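Local atomic coordinates of glycosyltransferase (Streptomyces halstedii, PDB entry 3WAD), a protein that belongs to the GT-B clan of glycosyltransferases, whose members pair two Rossmann-like domains across a deep cleft. Residues L14-P19 / V148-G153; F152-W157 / P211-P216; L206-P211 / L222-L227; P228-A233 / R326-R331. All blocks are in the same frame, centred on the assembly; numbering follows the deposited sequence.

Interaction 1: L14-P19 / V148-G153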
loop_
_atom_site.group_PDB
_atom_site.type_symbol
_atom_site.label_atom_id
_atom_site.label_comp_id
_atom_site.label_asym_id
_atom_site.label_seq_id
_atom_site.Cartn_x
_atom_site.Cartn_y
_atom_site.Cartn_z
ATOM N N LEU B 14 -12.997 0.898 4.138
ATOM C CA LEU B 14 -11.779 0.407 3.441
ATOM C C LEU B 14 -10.497 0.890 4.050
ATOM O O LEU B 14 -9.671 0.041 4.413
ATOM C CB LEU B 14 -11.799 0.653 1.939
ATOM C CG LEU B 14 -10.444 0.368 1.267
ATOM C CD1 LEU B 14 -9.939 -1.095 1.434
ATOM C CD2 LEU B 14 -10.405 0.848 -0.203
ATOM N N TYR B 15 -10.285 2.224 4.154
ATOM C CA TYR B 15 -9.050 2.788 4.718
ATOM C C TYR B 15 -8.726 2.310 6.131
ATOM O O TYR B 15 -7.539 2.281 6.548
ATOM C CB TYR B 15 -9.173 4.317 4.815
ATOM C CG TYR B 15 -9.132 4.997 3.483
ATOM C CD1 TYR B 15 -9.094 4.255 2.277
ATOM C CD2 TYR B 15 -9.094 6.395 3.436
ATOM C CE1 TYR B 15 -9.028 4.902 1.052
ATOM C CE2 TYR B 15 -9.062 7.046 2.246
ATOM C CZ TYR B 15 -9.016 6.310 1.063
ATOM O OH TYR B 15 -8.972 7.038 -0.098
ATOM N N ASN B 16 -9.766 2.009 6.885
ATOM C CA ASN B 16 -9.593 1.487 8.245
ATOM C C ASN B 16 -8.657 0.199 8.251
ATOM O O ASN B 16 -7.862 -0.022 9.189
ATOM C CB ASN B 16 -10.997 1.174 8.811
ATOM C CG ASN B 16 -10.950 0.559 10.215
ATOM O OD1 ASN B 16 -11.336 -0.605 10.437
ATOM N ND2 ASN B 16 -10.493 1.333 11.153
ATOM N N MET B 17 -8.774 -0.631 7.205
ATOM C CA MET B 17 -8.003 -1.890 7.117
ATOM C C MET B 17 -6.871 -1.912 6.116
ATOM O O MET B 17 -6.209 -2.928 5.941
ATOM C CB MET B 17 -8.923 -3.065 6.912
ATOM C CG MET B 17 -9.914 -2.970 5.809
ATOM S SD MET B 17 -11.131 -4.395 5.899
ATOM C CE MET B 17 -10.420 -4.746 4.466
ATOM N N VAL B 18 -6.553 -0.759 5.538
ATOM C CA VAL B 18 -5.502 -0.707 4.551
ATOM C C VAL B 18 -4.089 -0.972 5.108
ATOM O O VAL B 18 -3.370 -1.731 4.522
ATOM C CB VAL B 18 -5.560 0.604 3.692
ATOM C CG1 VAL B 18 -4.173 1.011 3.076
ATOM C CG2 VAL B 18 -6.631 0.455 2.590
ATOM N N PRO B 19 -3.688 -0.287 6.180
ATOM C CA PRO B 19 -2.380 -0.500 6.823
ATOM C C PRO B 19 -2.254 -1.989 7.257
ATOM O O PRO B 19 -1.264 -2.623 6.944
ATOM C CB PRO B 19 -2.423 0.489 8.001
ATOM C CG PRO B 19 -3.345 1.667 7.407
ATOM C CD PRO B 19 -4.438 0.825 6.826
ATOM N N VAL B 148 -11.478 -13.079 11.691
ATOM C CA VAL B 148 -11.288 -12.014 12.644
ATOM C C VAL B 148 -12.219 -10.843 12.271
ATOM O O VAL B 148 -12.148 -10.314 11.096
ATOM C CB VAL B 148 -9.870 -11.551 12.603
ATOM C CG1 VAL B 148 -9.684 -10.310 13.529
ATOM C CG2 VAL B 148 -8.955 -12.662 13.018
ATOM N N ARG B 149 -13.092 -10.461 13.221
ATOM C CA ARG B 149 -13.988 -9.326 13.023
ATOM C C ARG B 149 -13.185 -8.038 13.310
ATOM O O ARG B 149 -12.717 -7.829 14.435
ATOM C CB ARG B 149 -15.297 -9.493 13.836
ATOM C CG ARG B 149 -16.305 -8.298 13.691
ATOM C CD ARG B 149 -17.546 -8.538 14.504
ATOM N NE ARG B 149 -17.171 -8.587 15.913
ATOM C CZ ARG B 149 -17.548 -7.697 16.838
ATOM N NH1 ARG B 149 -18.361 -6.674 16.517
ATOM N NH2 ARG B 149 -17.072 -7.829 18.075
ATOM N N MET B 150 -13.033 -7.186 12.284
ATOM C CA MET B 150 -12.243 -6.001 12.434
ATOM C C MET B 150 -13.101 -4.753 12.764
ATOM O O MET B 150 -13.937 -4.334 11.958
ATOM C CB MET B 150 -11.327 -5.721 11.233
ATOM C CG MET B 150 -10.499 -4.440 11.470
ATOM S SD MET B 150 -9.149 -4.413 10.259
ATOM C CE MET B 150 -8.160 -3.177 11.004
ATOM N N LEU B 151 -12.871 -4.169 13.953
ATOM C CA LEU B 151 -13.632 -2.960 14.342
ATOM C C LEU B 151 -13.118 -1.759 13.597
ATOM O O LEU B 151 -11.983 -1.730 13.055
ATOM C CB LEU B 151 -13.509 -2.705 15.843
ATOM C CG LEU B 151 -14.026 -3.862 16.750
ATOM C CD1 LEU B 151 -13.896 -3.572 18.255
ATOM C CD2 LEU B 151 -15.492 -4.221 16.486
ATOM N N PHE B 152 -13.918 -0.709 13.632
ATOM C CA PHE B 152 -13.583 0.532 12.912
ATOM C C PHE B 152 -13.853 1.722 13.879
ATOM O O PHE B 152 -13.731 2.906 13.516
ATOM C CB PHE B 152 -14.443 0.578 11.599
ATOM C CG PHE B 152 -15.912 0.578 11.871
ATOM C CD1 PHE B 152 -16.547 1.787 12.259
ATOM C CD2 PHE B 152 -16.638 -0.594 11.823
ATOM C CE1 PHE B 152 -17.911 1.766 12.591
ATOM C CE2 PHE B 152 -17.916 -0.629 12.148
ATOM C CZ PHE B 152 -18.584 0.558 12.536
ATOM N N GLY B 153 -14.175 1.405 15.136
ATOM C CA GLY B 153 -14.285 2.409 16.239
ATOM C C GLY B 153 -14.558 1.519 17.442
ATOM O O GLY B 153 -14.156 0.348 17.463
#
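Asn16 and Met150 bury the most surface where the turn between two helices, 14-19, meets the end of a strand and the loop after it, 148-153. The CG of Asn16 lies anti to the backbone N (chi1 177°), so the side chain reaches straight across to the loop. There Asn16 CG packs 3.8 Å from Phe152 CB, and the amide crosses the Phe152 side chain at about a right angle, with amide and ring planes 83° apart. The amide end also lies beside the carbonyl of Leu151.

Met150 approaches from the strand with CG anti to the backbone N and the chain extended beyond it, and lays its thioether against the helix turn. Its SD sits 3.6 Å from Met17 CB, while its methyl CE comes 3.7 Å from Asn16 O and thus rests on the backbone of the turn. Met17 offers mainly its CB. Its CG occupies the crowded position between the backbone N and the carbonyl carbon (chi1 51°), and the rest of the chain bends off and leaves the contact. Within the turn, Met17 N donates to Leu14 O at 3.0 Å, and Met17 is the N-cap of the helix that follows.

The contact is buried near the middle of the chain. Strand 147-150 runs between strands 126-130 and 204-206, Met150 touching Ile128 on one neighbour and Leu206 on the other, and the turn between helices 11-16 and 18-27 lies at its end.

Interaction 2: F152-W157 / P211-P216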
loop_
_atom_site.group_PDB
_atom_site.type_symbol
_atom_site.label_atom_id
_atom_site.label_comp_id
_atom_site.label_asym_id
_atom_site.label_seq_id
_atom_site.Cartn_x
_atom_site.Cartn_y
_atom_site.Cartn_z
ATOM N N PHE B 152 -13.918 -0.709 13.632
ATOM C CA PHE B 152 -13.583 0.532 12.912
ATOM C C PHE B 152 -13.853 1.722 13.879
ATOM O O PHE B 152 -13.731 2.906 13.516
ATOM C CB PHE B 152 -14.443 0.578 11.599
ATOM C CG PHE B 152 -15.912 0.578 11.871
ATOM C CD1 PHE B 152 -16.547 1.787 12.259
ATOM C CD2 PHE B 152 -16.638 -0.594 11.823
ATOM C CE1 PHE B 152 -17.911 1.766 12.591
ATOM C CE2 PHE B 152 -17.916 -0.629 12.148
ATOM C CZ PHE B 152 -18.584 0.558 12.536
ATOM N N GLY B 153 -14.175 1.405 15.136
ATOM C CA GLY B 153 -14.285 2.409 16.239
ATOM C C GLY B 153 -14.558 1.519 17.442
ATOM O O GLY B 153 -14.156 0.348 17.463
ATOM N N LEU B 154 -15.304 2.016 18.417
ATOM C CA LEU B 154 -15.794 1.147 19.480
ATOM C C LEU B 154 -16.780 0.051 19.073
ATOM O O LEU B 154 -17.455 0.116 18.042
ATOM C CB LEU B 154 -16.398 2.003 20.616
ATOM C CG LEU B 154 -15.629 3.200 21.198
ATOM C CD1 LEU B 154 -16.431 3.780 22.428
ATOM C CD2 LEU B 154 -14.183 2.950 21.600
ATOM N N ASP B 155 -16.837 -1.001 19.872
ATOM C CA ASP B 155 -17.646 -2.158 19.535
ATOM C C ASP B 155 -19.088 -2.020 20.065
ATOM O O ASP B 155 -19.478 -2.740 20.986
ATOM C CB ASP B 155 -16.972 -3.428 20.064
ATOM C CG ASP B 155 -17.593 -4.687 19.516
ATOM O OD1 ASP B 155 -18.458 -4.687 18.566
ATOM O OD2 ASP B 155 -17.177 -5.728 20.045
ATOM N N GLN B 156 -19.861 -1.086 19.483
ATOM C CA GLN B 156 -21.246 -0.884 19.870
ATOM C C GLN B 156 -22.003 -2.184 19.747
ATOM O O GLN B 156 -22.878 -2.510 20.566
ATOM C CB GLN B 156 -21.912 0.151 18.943
ATOM C CG GLN B 156 -21.360 1.561 19.027
ATOM C CD GLN B 156 -21.591 2.282 20.370
ATOM O OE1 GLN B 156 -21.972 1.677 21.380
ATOM N NE2 GLN B 156 -21.384 3.633 20.352
ATOM N N TRP B 157 -21.717 -2.931 18.671
ATOM C CA TRP B 157 -22.524 -4.101 18.368
ATOM C C TRP B 157 -22.224 -5.168 19.400
ATOM O O TRP B 157 -23.153 -5.833 19.861
ATOM C CB TRP B 157 -22.142 -4.624 16.971
ATOM C CG TRP B 157 -23.019 -5.698 16.345
ATOM C CD1 TRP B 157 -22.688 -7.022 16.146
ATOM C CD2 TRP B 157 -24.321 -5.513 15.740
ATOM N NE1 TRP B 157 -23.717 -7.669 15.480
ATOM C CE2 TRP B 157 -24.725 -6.773 15.225
ATOM C CE3 TRP B 157 -25.213 -4.437 15.679
ATOM C CZ2 TRP B 157 -25.954 -6.963 14.558
ATOM C CZ3 TRP B 157 -26.449 -4.604 14.997
ATOM C CH2 TRP B 157 -26.805 -5.880 14.446
ATOM N N PRO B 211 -7.235 0.477 24.291
ATOM C CA PRO B 211 -7.956 -0.247 25.338
ATOM C C PRO B 211 -8.520 0.725 26.351
ATOM O O PRO B 211 -9.618 0.536 26.806
ATOM C CB PRO B 211 -6.850 -1.107 26.004
ATOM C CG PRO B 211 -5.972 -1.533 24.813
ATOM C CD PRO B 211 -5.923 -0.141 24.012
ATOM N N TRP B 212 -7.820 1.784 26.655
ATOM C CA TRP B 212 -8.325 2.721 27.740
ATOM C C TRP B 212 -9.663 3.394 27.416
ATOM O O TRP B 212 -10.286 3.880 28.301
ATOM C CB TRP B 212 -7.299 3.779 28.122
ATOM C CG TRP B 212 -6.968 4.789 27.036
ATOM C CD1 TRP B 212 -5.908 4.724 26.165
ATOM C CD2 TRP B 212 -7.634 6.013 26.762
ATOM N NE1 TRP B 212 -5.901 5.825 25.347
ATOM C CE2 TRP B 212 -6.948 6.631 25.679
ATOM C CE3 TRP B 212 -8.788 6.653 27.301
ATOM C CZ2 TRP B 212 -7.365 7.864 25.108
ATOM C CZ3 TRP B 212 -9.194 7.864 26.741
ATOM C CH2 TRP B 212 -8.455 8.475 25.667
ATOM N N MET B 213 -10.082 3.440 26.157
ATOM C CA MET B 213 -11.337 4.094 25.840
ATOM C C MET B 213 -12.361 3.084 25.340
ATOM O O MET B 213 -13.471 3.465 25.008
ATOM C CB MET B 213 -11.178 5.249 24.812
ATOM C CG MET B 213 -10.525 4.803 23.493
ATOM S SD MET B 213 -10.734 5.988 22.090
ATOM C CE MET B 213 -12.272 5.415 21.555
ATOM N N SER B 214 -12.005 1.799 25.283
ATOM C CA SER B 214 -12.936 0.798 24.757
ATOM C C SER B 214 -13.991 0.364 25.781
ATOM O O SER B 214 -13.765 0.527 26.988
ATOM C CB SER B 214 -12.199 -0.415 24.268
ATOM O OG SER B 214 -11.338 -0.037 23.179
ATOM N N PHE B 215 -15.125 -0.170 25.303
ATOM C CA PHE B 215 -16.092 -0.817 26.199
ATOM C C PHE B 215 -15.509 -2.097 26.815
ATOM O O PHE B 215 -14.693 -2.740 26.164
ATOM C CB PHE B 215 -17.373 -1.186 25.460
ATOM C CG PHE B 215 -18.023 -0.037 24.795
ATOM C CD1 PHE B 215 -18.179 1.178 25.475
ATOM C CD2 PHE B 215 -18.503 -0.170 23.467
ATOM C CE1 PHE B 215 -18.808 2.263 24.835
ATOM C CE2 PHE B 215 -19.146 0.886 22.799
ATOM C CZ PHE B 215 -19.320 2.130 23.474
ATOM N N PRO B 216 -15.914 -2.453 28.078
ATOM C CA PRO B 216 -15.659 -3.834 28.578
ATOM C C PRO B 216 -16.336 -4.841 27.659
ATOM O O PRO B 216 -17.410 -4.573 27.111
ATOM C CB PRO B 216 -16.306 -3.859 29.991
ATOM C CG PRO B 216 -17.242 -2.675 30.048
ATOM C CD PRO B 216 -16.622 -1.618 29.082
HETATM O O HOH W 1 -15.299 -1.096 22.122
#
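Three consecutive residues, Leu154, Asp155 and Gln156, gather round the single ring of Phe215, each by a different approach. Leu154 comes over one face in a CH-pi contact, its methyl CD1 standing 3.9 Å from the centroid of the Phe215 ring and 29° off the normal. The backbone of Asp155 meets the rim instead, its carbonyl O lying 3.7 Å from Phe215 CD2 near the ring plane. Gln156 arrives obliquely: its chain folds back at chi2 (-66°), bringing OE1 to 3.3 Å from Phe215 CE2, with the amide and ring planes 45° apart. That OE1 is also held by Arg159, which makes a cation-pi contact with Phe215 as well.

The backbone turns sharply here: Asp155 is the centre of an inverse gamma turn and the N-cap of the helix that follows, its OD1 accepting from Gly158 N. The polar link between the segments runs through a water, which accepts from Asp155 N at 2.7 Å and, more weakly, from Phe215 N. Met213 lies next to Leu154, and its carbonyl O is buried here and has no polar partner in the model.

Helix 156-168 starts at this contact, and the loop between strands 204-206 and 221-222 lies across its beginning. Helix 346-355 borders both, meeting Leu154 and Met213 through Val349.

Interaction 3: L206-P211 / L222-L227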
loop_
_atom_site.group_PDB
_atom_site.type_symbol
_atom_site.label_atom_id
_atom_site.label_comp_id
_atom_site.label_asym_id
_atom_site.label_seq_id
_atom_site.Cartn_x
_atom_site.Cartn_y
_atom_site.Cartn_z
ATOM N N LEU B 206 -10.623 -7.791 16.276
ATOM C CA LEU B 206 -9.421 -6.934 16.305
ATOM C C LEU B 206 -9.937 -5.524 16.559
ATOM O O LEU B 206 -10.816 -5.039 15.808
ATOM C CB LEU B 206 -8.605 -6.972 14.938
ATOM C CG LEU B 206 -7.439 -5.998 14.755
ATOM C CD1 LEU B 206 -6.286 -6.061 15.835
ATOM C CD2 LEU B 206 -6.758 -6.144 13.419
ATOM N N ALA B 207 -9.404 -4.862 17.586
ATOM C CA ALA B 207 -9.811 -3.485 17.937
ATOM C C ALA B 207 -8.933 -2.431 17.301
ATOM O O ALA B 207 -7.693 -2.637 17.206
ATOM C CB ALA B 207 -9.789 -3.344 19.497
ATOM N N VAL B 208 -9.503 -1.272 16.905
ATOM C CA VAL B 208 -8.647 -0.209 16.417
ATOM C C VAL B 208 -8.529 0.947 17.426
ATOM O O VAL B 208 -7.673 1.804 17.294
ATOM C CB VAL B 208 -9.172 0.342 15.079
ATOM C CG1 VAL B 208 -9.034 -0.714 13.960
ATOM C CG2 VAL B 208 -10.633 0.845 15.225
ATOM N N ALA B 209 -9.449 1.011 18.363
ATOM C CA ALA B 209 -9.452 2.033 19.412
ATOM C C ALA B 209 -8.536 1.487 20.577
ATOM O O ALA B 209 -8.519 0.262 20.830
ATOM C CB ALA B 209 -10.899 2.247 19.918
ATOM N N PRO B 210 -7.773 2.389 21.233
ATOM C CA PRO B 210 -6.976 2.050 22.441
ATOM C C PRO B 210 -7.804 1.491 23.576
ATOM O O PRO B 210 -8.965 1.891 23.762
ATOM C CB PRO B 210 -6.344 3.362 22.848
ATOM C CG PRO B 210 -6.450 4.300 21.613
ATOM C CD PRO B 210 -7.641 3.814 20.849
ATOM N N PRO B 211 -7.235 0.477 24.291
ATOM C CA PRO B 211 -7.956 -0.247 25.338
ATOM C C PRO B 211 -8.520 0.725 26.351
ATOM O O PRO B 211 -9.618 0.536 26.806
ATOM C CB PRO B 211 -6.850 -1.107 26.004
ATOM C CG PRO B 211 -5.972 -1.533 24.813
ATOM C CD PRO B 211 -5.923 -0.141 24.012
ATOM N N LEU B 222 -8.067 -8.395 20.213
ATOM C CA LEU B 222 -6.666 -8.061 20.005
ATOM C C LEU B 222 -6.689 -6.545 19.905
ATOM O O LEU B 222 -7.623 -5.971 19.328
ATOM C CB LEU B 222 -6.210 -8.651 18.678
ATOM C CG LEU B 222 -6.173 -10.184 18.592
ATOM C CD1 LEU B 222 -6.050 -10.563 17.130
ATOM C CD2 LEU B 222 -4.916 -10.591 19.337
ATOM N N SER B 223 -5.691 -5.904 20.490
ATOM C CA SER B 223 -5.488 -4.507 20.294
ATOM C C SER B 223 -4.268 -4.288 19.435
ATOM O O SER B 223 -3.506 -5.247 19.122
ATOM C CB SER B 223 -5.391 -3.784 21.634
ATOM O OG SER B 223 -4.219 -4.187 22.338
ATOM N N MET B 224 -4.111 -3.043 19.023
ATOM C CA MET B 224 -3.209 -2.697 17.942
ATOM C C MET B 224 -2.937 -1.190 17.988
ATOM O O MET B 224 -3.752 -0.422 18.454
ATOM C CB MET B 224 -3.785 -3.177 16.616
ATOM C CG MET B 224 -3.367 -2.399 15.426
ATOM S SD MET B 224 -4.183 -3.013 13.992
ATOM C CE MET B 224 -5.878 -2.493 14.312
ATOM N N ARG B 225 -1.714 -0.819 17.657
ATOM C CA ARG B 225 -1.340 0.565 17.438
ATOM C C ARG B 225 -1.879 0.942 16.027
ATOM O O ARG B 225 -1.141 0.987 15.035
ATOM C CB ARG B 225 0.173 0.689 17.493
ATOM C CG ARG B 225 0.685 2.143 17.478
ATOM C CD ARG B 225 2.151 2.221 17.679
ATOM N NE ARG B 225 2.854 1.561 16.548
ATOM C CZ ARG B 225 4.082 1.056 16.589
ATOM N NH1 ARG B 225 4.777 1.083 17.728
ATOM N NH2 ARG B 225 4.609 0.489 15.503
ATOM N N HIS B 226 -3.160 1.281 15.985
ATOM C CA HIS B 226 -3.885 1.540 14.755
ATOM C C HIS B 226 -3.258 2.611 13.919
ATOM O O HIS B 226 -3.067 3.726 14.353
ATOM C CB HIS B 226 -5.360 1.875 15.078
ATOM C CG HIS B 226 -6.226 2.030 13.871
ATOM N ND1 HIS B 226 -6.184 1.152 12.801
ATOM C CD2 HIS B 226 -7.138 2.991 13.553
ATOM C CE1 HIS B 226 -7.083 1.532 11.904
ATOM N NE2 HIS B 226 -7.661 2.648 12.330
ATOM N N LEU B 227 -2.929 2.250 12.696
ATOM C CA LEU B 227 -2.378 3.245 11.766
ATOM C C LEU B 227 -3.584 3.880 10.907
ATOM O O LEU B 227 -4.357 3.144 10.268
ATOM C CB LEU B 227 -1.211 2.677 10.929
ATOM C CG LEU B 227 -0.230 3.673 10.284
ATOM C CD1 LEU B 227 0.854 2.873 9.629
ATOM C CD2 LEU B 227 -1.011 4.390 9.124
HETATM O O HOH W 2 -5.198 1.952 18.577
HETATM O O HOH W 3 -6.453 -1.338 19.955
#
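Met224 CE is the apolar centre, a methyl tucked under the segment 206-211. Its CG is anti to the backbone N, and a bend at chi3 (70°) turns the methyl in, so that Met224 CE lies 3.6 Å from Val208 CG1 and 3.9 Å from Leu206 CD2. Leu206 crosses Met224 at about a right angle and touches Leu222 CB with its other branch, CD1.

Next to this cluster Val208 and His226 run side by side. Val208 CB stands over the middle of the imidazole, 3.6 Å from the centroid of the His226 ring and only 10° off its normal, with CG1 resting above the ND1 and CE1 side. The packing is tight at the base too, where Val208 O comes 3.2 Å from His226 CB.

Farther out the backbone takes over. Ala207 N donates to Leu222 O at 2.7 Å, an almost straight bond (170°) entering nearly along the C=O axis. Beyond that bond the direct backbone pairing gives way to two waters that bridge the segments. One donates to both Val208 O and Met224 O, at 2.8 Å from each; the other accepts from Met224 N at 3.0 Å and is placed to donate to Ala209 O. An inverse gamma turn at Arg225 steers the chain from Met224 to His226.

Leu206 and Leu222 form a parallel bridge with both side chains on one face, so the contact marks the edge of a parallel sheet near the C-terminal ends of strands 204-206 and 221-222, a sheet of the kind found in the Rossmann-like domains of GT-B proteins.

Interaction 4: P228-A233 / R326-R331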
loop_
_atom_site.group_PDB
_atom_site.type_symbol
_atom_site.label_atom_id
_atom_site.label_comp_id
_atom_site.label_asym_id
_atom_site.label_seq_id
_atom_site.Cartn_x
_atom_site.Cartn_y
_atom_site.Cartn_z
ATOM N N PRO B 228 -3.800 5.226 11.037
ATOM C CA PRO B 228 -4.868 5.964 10.318
ATOM C C PRO B 228 -4.449 6.198 8.910
ATOM O O PRO B 228 -3.533 6.958 8.667
ATOM C CB PRO B 228 -4.975 7.294 11.070
ATOM C CG PRO B 228 -3.831 7.441 11.918
ATOM C CD PRO B 228 -3.020 6.098 11.922
ATOM N N PHE B 229 -5.011 5.442 7.974
ATOM C CA PHE B 229 -4.652 5.633 6.561
ATOM C C PHE B 229 -5.506 6.803 6.069
ATOM O O PHE B 229 -6.763 6.706 6.065
ATOM C CB PHE B 229 -4.956 4.377 5.710
ATOM C CG PHE B 229 -4.677 4.563 4.214
ATOM C CD1 PHE B 229 -3.428 4.946 3.790
ATOM C CD2 PHE B 229 -5.669 4.314 3.264
ATOM C CE1 PHE B 229 -3.141 5.115 2.437
ATOM C CE2 PHE B 229 -5.412 4.486 1.901
ATOM C CZ PHE B 229 -4.116 4.902 1.480
ATOM N N ASN B 230 -4.838 7.850 5.621
ATOM C CA ASN B 230 -5.515 9.042 5.125
ATOM C C ASN B 230 -5.872 9.093 3.623
ATOM O O ASN B 230 -6.569 10.033 3.167
ATOM C CB ASN B 230 -4.770 10.290 5.628
ATOM C CG ASN B 230 -4.643 10.285 7.154
ATOM O OD1 ASN B 230 -5.577 9.843 7.891
ATOM N ND2 ASN B 230 -3.484 10.684 7.633
ATOM N N GLY B 231 -5.446 8.074 2.860
ATOM C CA GLY B 231 -5.823 7.979 1.428
ATOM C C GLY B 231 -4.698 8.585 0.621
ATOM O O GLY B 231 -3.746 9.062 1.181
ATOM N N PRO B 232 -4.742 8.502 -0.722
ATOM C CA PRO B 232 -3.653 9.166 -1.516
ATOM C C PRO B 232 -3.284 10.634 -1.116
ATOM O O PRO B 232 -4.083 11.393 -0.628
ATOM C CB PRO B 232 -4.193 9.111 -2.946
ATOM C CG PRO B 232 -5.821 9.002 -2.742
ATOM C CD PRO B 232 -5.860 8.023 -1.565
ATOM N N ALA B 233 -2.045 11.024 -1.261
ATOM C CA ALA B 233 -1.636 12.288 -0.697
ATOM C C ALA B 233 -0.510 12.867 -1.491
ATOM O O ALA B 233 0.396 12.150 -1.885
ATOM C CB ALA B 233 -1.218 12.124 0.815
ATOM N N ARG B 326 -9.500 11.257 14.851
ATOM C CA ARG B 326 -9.031 11.161 16.223
ATOM C C ARG B 326 -7.812 10.231 16.374
ATOM O O ARG B 326 -6.974 10.446 17.240
ATOM C CB ARG B 326 -10.151 10.768 17.181
ATOM C CG ARG B 326 -10.545 9.332 17.110
ATOM C CD ARG B 326 -11.860 9.107 17.821
ATOM N NE ARG B 326 -12.129 7.661 17.788
ATOM C CZ ARG B 326 -13.332 7.125 17.659
ATOM N NH1 ARG B 326 -14.419 7.912 17.561
ATOM N NH2 ARG B 326 -13.471 5.791 17.634
ATOM N N THR B 327 -7.688 9.215 15.524
ATOM C CA THR B 327 -6.502 8.377 15.593
ATOM C C THR B 327 -5.307 9.169 15.149
ATOM O O THR B 327 -4.231 8.976 15.694
ATOM C CB THR B 327 -6.630 7.054 14.795
ATOM O OG1 THR B 327 -7.773 6.359 15.243
ATOM C CG2 THR B 327 -5.486 6.142 15.044
ATOM N N ASN B 328 -5.462 10.089 14.185
ATOM C CA ASN B 328 -4.373 10.983 13.822
ATOM C C ASN B 328 -3.995 11.945 14.990
ATOM O O ASN B 328 -2.781 12.172 15.273
ATOM C CB ASN B 328 -4.760 11.809 12.576
ATOM C CG ASN B 328 -4.495 11.098 11.293
ATOM O OD1 ASN B 328 -3.381 11.061 10.825
ATOM N ND2 ASN B 328 -5.535 10.534 10.700
ATOM N N ALA B 329 -4.997 12.434 15.733
ATOM C CA ALA B 329 -4.666 13.345 16.859
ATOM C C ALA B 329 -3.968 12.523 17.966
ATOM O O ALA B 329 -3.089 13.056 18.674
ATOM C CB ALA B 329 -5.905 13.987 17.449
ATOM N N ILE B 330 -4.395 11.266 18.120
ATOM C CA ILE B 330 -3.704 10.355 19.079
ATOM C C ILE B 330 -2.247 10.169 18.679
ATOM O O ILE B 330 -1.330 10.370 19.509
ATOM C CB ILE B 330 -4.373 9.000 19.180
ATOM C CG1 ILE B 330 -5.725 9.146 19.856
ATOM C CG2 ILE B 330 -3.489 7.978 20.025
ATOM C CD1 ILE B 330 -6.302 7.864 20.146
ATOM N N ARG B 331 -2.020 9.795 17.415
ATOM C CA ARG B 331 -0.696 9.449 16.952
ATOM C C ARG B 331 0.276 10.651 16.970
ATOM O O ARG B 331 1.462 10.504 17.271
ATOM C CB ARG B 331 -0.771 8.824 15.542
ATOM C CG ARG B 331 0.544 8.628 14.859
ATOM C CD ARG B 331 0.346 8.042 13.487
ATOM N NE ARG B 331 1.610 7.568 12.941
ATOM C CZ ARG B 331 1.785 7.145 11.684
ATOM N NH1 ARG B 331 0.760 7.172 10.800
ATOM N NH2 ARG B 331 3.003 6.743 11.294
HETATM O O HOH W 4 -1.516 8.931 10.064
#
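Asn230 and Asn328 meet tip to tip and exchange two hydrogen bonds, a closed pair in which each amide both gives and receives. Asn328 ND2 donates to Asn230 OD1 at 2.9 Å (154°), and Asn230 ND2 returns the bond to Asn328 OD1 at 3.2 Å (162°). Each donor meets an in-plane lone pair of the opposing oxygen, although the two amide planes are twisted 34° apart. With two bonds between them, neither amide can spin freely about its last torsion.

Pro228 crosses Asn328 obliquely beside this pair. Its CB sits 3.3 Å from Asn328 ND2, and its CG touches Thr327 CG2 at 3.8 Å, so the proline ring rests on the helix surface. Arg331, extended from CG to NE, passes obliquely by Pro228 CD.

A water ties the next shell together: it donates to Asn328 OD1 at 2.9 Å and to Pro228 O at 3.1 Å, and accepts a weak bond from Arg331 NH1. Asn328 OD1 is therefore gripped twice, by Asn230 and by the water. Its ND2 is doubly engaged as well, bonding also to Gly324 O one turn back in the helix, which anchors the amide for its partner. Arg331 is steadied through NH2 by a salt bridge to Glu30 of the second subunit.

Helix 323-332 lies in the C-terminal domain of the family and 228-233 in the N-terminal one, so this contact joins the two. Leu307 of helix 307-310 packs against both asparagines, and at Ala233 the chain pairs in parallel with a strand of the second subunit.

How the interactions relate
From the N terminus, interaction 1 closes the longest loop, bringing the turn after the first helix to the end of strand 147-150. Interaction 2 opens on the residues where it ends, sharing Phe152 and Gly153, and the Arg149-Asp155 salt bridge joins the two. Interactions 2 and 3 cross: 206-211 runs into 211-216 through Pro211, and 222-227 follows. Backbone bonds from Arg149 and Leu151 to Leu206 knit interactions 1 and 3 into one sheet. Interaction 4 begins directly after 227 and closes a separate loop to helix 323-332. Three contacts thus join the strand ends and adjoining loops of the N-terminal half, and the fourth ties it to the C-terminal half.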